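Lipoprotein (Paraburkholderia phytofirmans, PDB 5T11) assembles into a dodecameric periplasmic lipoprotein, PelC, that guides export of the Pel polysaccharide across the outer membrane. Local coordinates at the interface of chains A and B. Numbering follows the deposited sequence. Chains: chain A/B, Uncharacterized protein.

Contact 1: the interface of chains A and B. Residues chain A 97, 111-112, 114, 130, 132-133; chain B 42, 142-143, 146.
A:Thr132 stands on extended strand 125-134, which presents its side chains to B:Ser142, B:Ser143 and B:Thr146 on the first turns of helix 141-152. This is a helix-against-sheet contact between two copies of PelC, a member of the LpoB-like lipoprotein family. The hydroxyl of A:Thr132 sits between its own backbone N and carbonyl carbon (chi1 66°) and meets the hydroxyl of B:Ser143, with A:Thr132 OG1 and B:Ser143 OG 2.6 Å apart in a hydrogen bond in which either hydroxyl may be the donor. The methyl of A:Thr132 lies beside its backbone N, and its CG2 meets CG2 of B:Thr146 tip to tip at 3.7 Å. B:Thr146 can offer this methyl because its hydroxyl is turned back onto its own helix. There the one O-H of B:Thr146 is shared between two carbonyls, mainly along the bond from OG1 to the O of B:Ser142 at 2.9 Å, with a C=O...donor angle of 138°, while the O of B:Ser143 is met from above its carbonyl plane. These bonds favour the observed rotation of B:Thr146. CG2 of B:Thr146 also touches CG2 of A:Thr130 at 3.9 Å, the two side chains running antiparallel, side by side. On the neighbouring strand 109-119, A:Gly112, with no side chain, meets CB and OG of B:Ser142 with its CA. Further along, a water bridges the chains, 2.6 Å from the hydroxyl OG1 of A:Thr130 and 2.9 Å from the carbonyl O of B:Ile42, on helix 35-49. The side chain of B:Ile42 crosses that of A:Glu97 obliquely, and CD1 of B:Ile42 lies 4.1 Å from CG of A:Glu97. A bend at chi2 (82°) turns the carboxylate of A:Glu97 toward A:Thr114 of its own chain, whose hydroxyl OG1 donates to the syn lone pair of A:Glu97 OE2 at 2.7 Å.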
# COMPACT_ATOMS: atom_id res chain seq x y z
N GLU A 97 -1.47 20.53 25.32
CA GLU A 97 -0.69 20.86 24.14
C GLU A 97 0.00 19.64 23.53
O GLU A 97 0.32 19.65 22.34
CB GLU A 97 0.37 21.92 24.47
CG GLU A 97 -0.22 23.30 24.81
CD GLU A 97 -0.69 23.39 26.26
OE1 GLU A 97 -0.15 22.64 27.12
OE2 GLU A 97 -1.62 24.19 26.53
N VAL A 111 4.10 14.72 27.31
CA VAL A 111 2.88 15.38 27.76
C VAL A 111 3.16 16.87 27.95
O VAL A 111 4.20 17.24 28.51
CB VAL A 111 2.37 14.76 29.09
CG1 VAL A 111 1.05 15.42 29.56
CG2 VAL A 111 2.17 13.23 28.94
N GLY A 112 2.24 17.71 27.47
CA GLY A 112 2.27 19.13 27.80
C GLY A 112 0.88 19.66 28.11
O GLY A 112 -0.05 19.44 27.32
N THR A 114 -1.38 23.11 30.16
CA THR A 114 -1.51 24.38 30.86
C THR A 114 -2.80 24.36 31.68
O THR A 114 -3.81 23.78 31.26
CB THR A 114 -1.51 25.56 29.86
OG1 THR A 114 -2.50 25.33 28.84
CG2 THR A 114 -0.13 25.71 29.20
N THR A 130 2.08 25.90 33.82
CA THR A 130 2.41 25.15 32.62
C THR A 130 3.35 24.03 33.00
O THR A 130 4.30 24.24 33.77
CB THR A 130 3.06 26.03 31.56
OG1 THR A 130 2.17 27.10 31.23
CG2 THR A 130 3.38 25.20 30.29
N THR A 132 5.43 20.33 31.35
CA THR A 132 5.74 19.39 30.28
C THR A 132 6.59 18.27 30.86
O THR A 132 7.35 18.49 31.81
CB THR A 132 6.49 20.06 29.10
OG1 THR A 132 7.78 20.48 29.54
CG2 THR A 132 5.73 21.28 28.57
N ARG A 133 6.45 17.08 30.29
CA ARG A 133 7.34 15.99 30.66
C ARG A 133 7.56 15.07 29.47
O ARG A 133 6.67 14.89 28.63
CB ARG A 133 6.78 15.18 31.85
CG ARG A 133 7.78 14.17 32.40
CD ARG A 133 7.30 13.58 33.70
NE ARG A 133 7.07 14.59 34.72
CZ ARG A 133 6.79 14.30 35.99
NH1 ARG A 133 6.72 13.02 36.36
NH2 ARG A 133 6.60 15.26 36.88
N ILE B 42 0.24 28.68 25.99
CA ILE B 42 1.56 28.78 26.61
C ILE B 42 1.93 30.24 26.80
O ILE B 42 2.43 30.64 27.87
CB ILE B 42 2.62 28.02 25.78
CG1 ILE B 42 2.33 26.52 25.79
CG2 ILE B 42 4.03 28.28 26.34
CD1 ILE B 42 3.02 25.74 24.62
N SER B 142 6.53 19.88 23.17
CA SER B 142 5.96 20.87 24.08
C SER B 142 7.01 21.43 25.05
O SER B 142 6.95 22.61 25.40
CB SER B 142 4.75 20.31 24.82
OG SER B 142 5.07 19.15 25.58
N SER B 143 7.97 20.61 25.51
CA SER B 143 9.04 21.16 26.34
C SER B 143 9.83 22.23 25.58
O SER B 143 10.10 23.31 26.12
CB SER B 143 9.98 20.06 26.81
OG SER B 143 9.41 19.30 27.86
N THR B 146 7.58 25.40 25.09
CA THR B 146 7.31 26.17 26.29
C THR B 146 8.56 26.93 26.73
O THR B 146 8.50 28.12 27.06
CB THR B 146 6.81 25.27 27.42
OG1 THR B 146 7.77 24.23 27.65
CG2 THR B 146 5.45 24.65 27.07
O HOH W 1 3.56 28.78 29.75

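Contact 2: the interface of chains A and B. Residues chain A 98, 100, 102, 108, 110, 134; chain B 101, 137-140.
The phenol ring of B:Tyr101 packs against chain A, with the aliphatic chain of A:Lys102 crossing it at about a right angle on one side, near the hydroxyl end. There CE of A:Lys102 comes within 3.8 Å of ring atom CE1 of B:Tyr101. At the ring's edge, in plane, lies the carbonyl O of B:Ser139. The guanidinium of A:Arg100 passes near CD2 and CE2, its plane turned 88° from that of the ring, so the two do not stack. Tip to tip with the ring, the carboxylate of A:Glu98 accepts a hydrogen bond from the phenol, B:Tyr101 OH to A:Glu98 OE2 2.6 Å, on the syn side but 28° out of the carboxylate plane. The methyls of A:Val110 also reach toward this phenol oxygen.

Beyond the ring, a bend in A:Lys102 (chi3 59°) brings its ammonium to the segment that leads into helix 141-152. NZ of A:Lys102 donates to the main-chain O of B:Ser137 at 2.7 Å and to that of B:Ser139 at 2.8 Å. Within chain A, NZ of A:Lys102 forms a salt bridge with OE1 of A:Glu108, 2.8 Å away and approached from above the carboxylate plane. Three oxygens therefore grip the ammonium, and the glutamate may offset its charge. Water joins the chains nearby, accepting from the backbone N of B:Gly140 at 2.7 Å and lying 3.2 Å from the hydroxyl OG1 of A:Thr134. In the fold, strand 98-99 and the segment that follows it, with the ends of strands 109-119 and 125-134 of chain A, meet B:Tyr101 and the loop 137-140 that leads into helix 141-152.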
# COMPACT_ATOMS: atom_id res chain seq x y z
N GLU A 98 0.23 18.60 24.33
CA GLU A 98 0.89 17.42 23.80
C GLU A 98 0.50 16.24 24.67
O GLU A 98 0.42 16.36 25.90
CB GLU A 98 2.42 17.58 23.76
CG GLU A 98 3.12 16.35 23.19
CD GLU A 98 4.55 16.64 22.65
OE1 GLU A 98 5.37 17.33 23.33
OE2 GLU A 98 4.84 16.15 21.53
N ARG A 100 1.03 12.18 23.60
CA ARG A 100 1.22 11.13 22.61
C ARG A 100 2.47 10.35 22.97
O ARG A 100 3.26 10.79 23.81
CB ARG A 100 1.38 11.71 21.19
CG ARG A 100 2.62 12.63 21.08
CD ARG A 100 2.86 13.10 19.64
NE ARG A 100 3.19 11.97 18.76
CZ ARG A 100 3.62 12.09 17.50
NH1 ARG A 100 3.78 13.29 16.95
NH2 ARG A 100 3.89 11.01 16.79
N LYS A 102 5.89 9.47 21.06
CA LYS A 102 6.59 9.84 19.83
C LYS A 102 6.63 8.64 18.89
O LYS A 102 6.45 7.49 19.29
CB LYS A 102 7.99 10.38 20.15
CG LYS A 102 7.93 11.73 20.92
CD LYS A 102 9.24 12.06 21.65
CE LYS A 102 10.42 12.16 20.71
NZ LYS A 102 11.61 12.81 21.38
N GLU A 108 8.92 7.47 23.07
CA GLU A 108 8.65 7.80 24.47
C GLU A 108 7.37 8.63 24.62
O GLU A 108 6.98 9.38 23.73
CB GLU A 108 9.83 8.58 25.05
CG GLU A 108 10.12 9.87 24.32
CD GLU A 108 11.22 9.74 23.26
OE1 GLU A 108 12.04 10.68 23.15
OE2 GLU A 108 11.28 8.69 22.55
N VAL A 110 5.20 11.75 25.72
CA VAL A 110 5.42 13.18 25.96
C VAL A 110 4.09 13.84 26.31
O VAL A 110 3.06 13.58 25.68
CB VAL A 110 6.08 13.86 24.75
CG1 VAL A 110 7.53 13.40 24.60
CG2 VAL A 110 5.31 13.51 23.48
N THR A 134 8.76 14.52 29.38
CA THR A 134 9.10 13.47 28.43
C THR A 134 9.50 12.24 29.23
O THR A 134 10.42 12.31 30.06
CB THR A 134 10.24 13.90 27.50
OG1 THR A 134 9.83 15.05 26.74
CG2 THR A 134 10.64 12.76 26.52
N TYR B 101 7.83 17.51 15.04
CA TYR B 101 9.04 16.69 15.07
C TYR B 101 9.52 16.53 13.63
O TYR B 101 8.71 16.37 12.72
CB TYR B 101 8.80 15.31 15.69
CG TYR B 101 8.40 15.34 17.16
CD1 TYR B 101 9.36 15.43 18.16
CD2 TYR B 101 7.05 15.31 17.54
CE1 TYR B 101 9.02 15.47 19.50
CE2 TYR B 101 6.69 15.35 18.91
CZ TYR B 101 7.68 15.44 19.88
OH TYR B 101 7.37 15.50 21.22
N SER B 137 17.08 14.53 19.86
CA SER B 137 16.17 13.43 19.57
C SER B 137 15.32 13.04 20.78
O SER B 137 14.20 12.55 20.61
CB SER B 137 16.97 12.22 19.10
OG SER B 137 17.95 12.65 18.19
N ARG B 138 15.83 13.25 21.99
CA ARG B 138 15.13 12.80 23.18
C ARG B 138 14.14 13.83 23.73
O ARG B 138 13.39 13.50 24.65
CB ARG B 138 16.12 12.45 24.29
CG ARG B 138 16.65 13.68 25.01
CD ARG B 138 17.42 13.33 26.28
NE ARG B 138 18.65 12.60 26.00
CZ ARG B 138 19.70 13.13 25.39
NH1 ARG B 138 20.79 12.41 25.17
NH2 ARG B 138 19.65 14.40 24.97
N SER B 139 14.13 15.05 23.20
CA SER B 139 13.32 16.10 23.81
C SER B 139 11.88 16.06 23.31
O SER B 139 11.54 15.46 22.29
CB SER B 139 13.94 17.47 23.55
OG SER B 139 14.56 17.55 22.29
N GLY B 140 11.01 16.72 24.08
CA GLY B 140 9.60 16.82 23.76
C GLY B 140 9.31 18.13 23.06
O GLY B 140 9.84 19.18 23.41
O HOH W 2 12.00 17.39 26.56

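Contacts 1 and 2 have C-alpha centres about 11 Å apart and lie next to each other in the same interface. Both use strands 109-119 and 125-134 of chain A, contact 2 at one end of the pair and contact 1 further along, and the sequence neighbours A:Glu97 and A:Glu98 fall one in each. On chain B, the loop through B:Gly140 in contact 2 leads directly into helix 141-152, which carries much of contact 1; helix 35-49 joins only in contact 1. Because the interface is not an exact two-fold, the two copies use different surfaces here, which would allow the contact to repeat from copy to copy, consistent with the dodecamer.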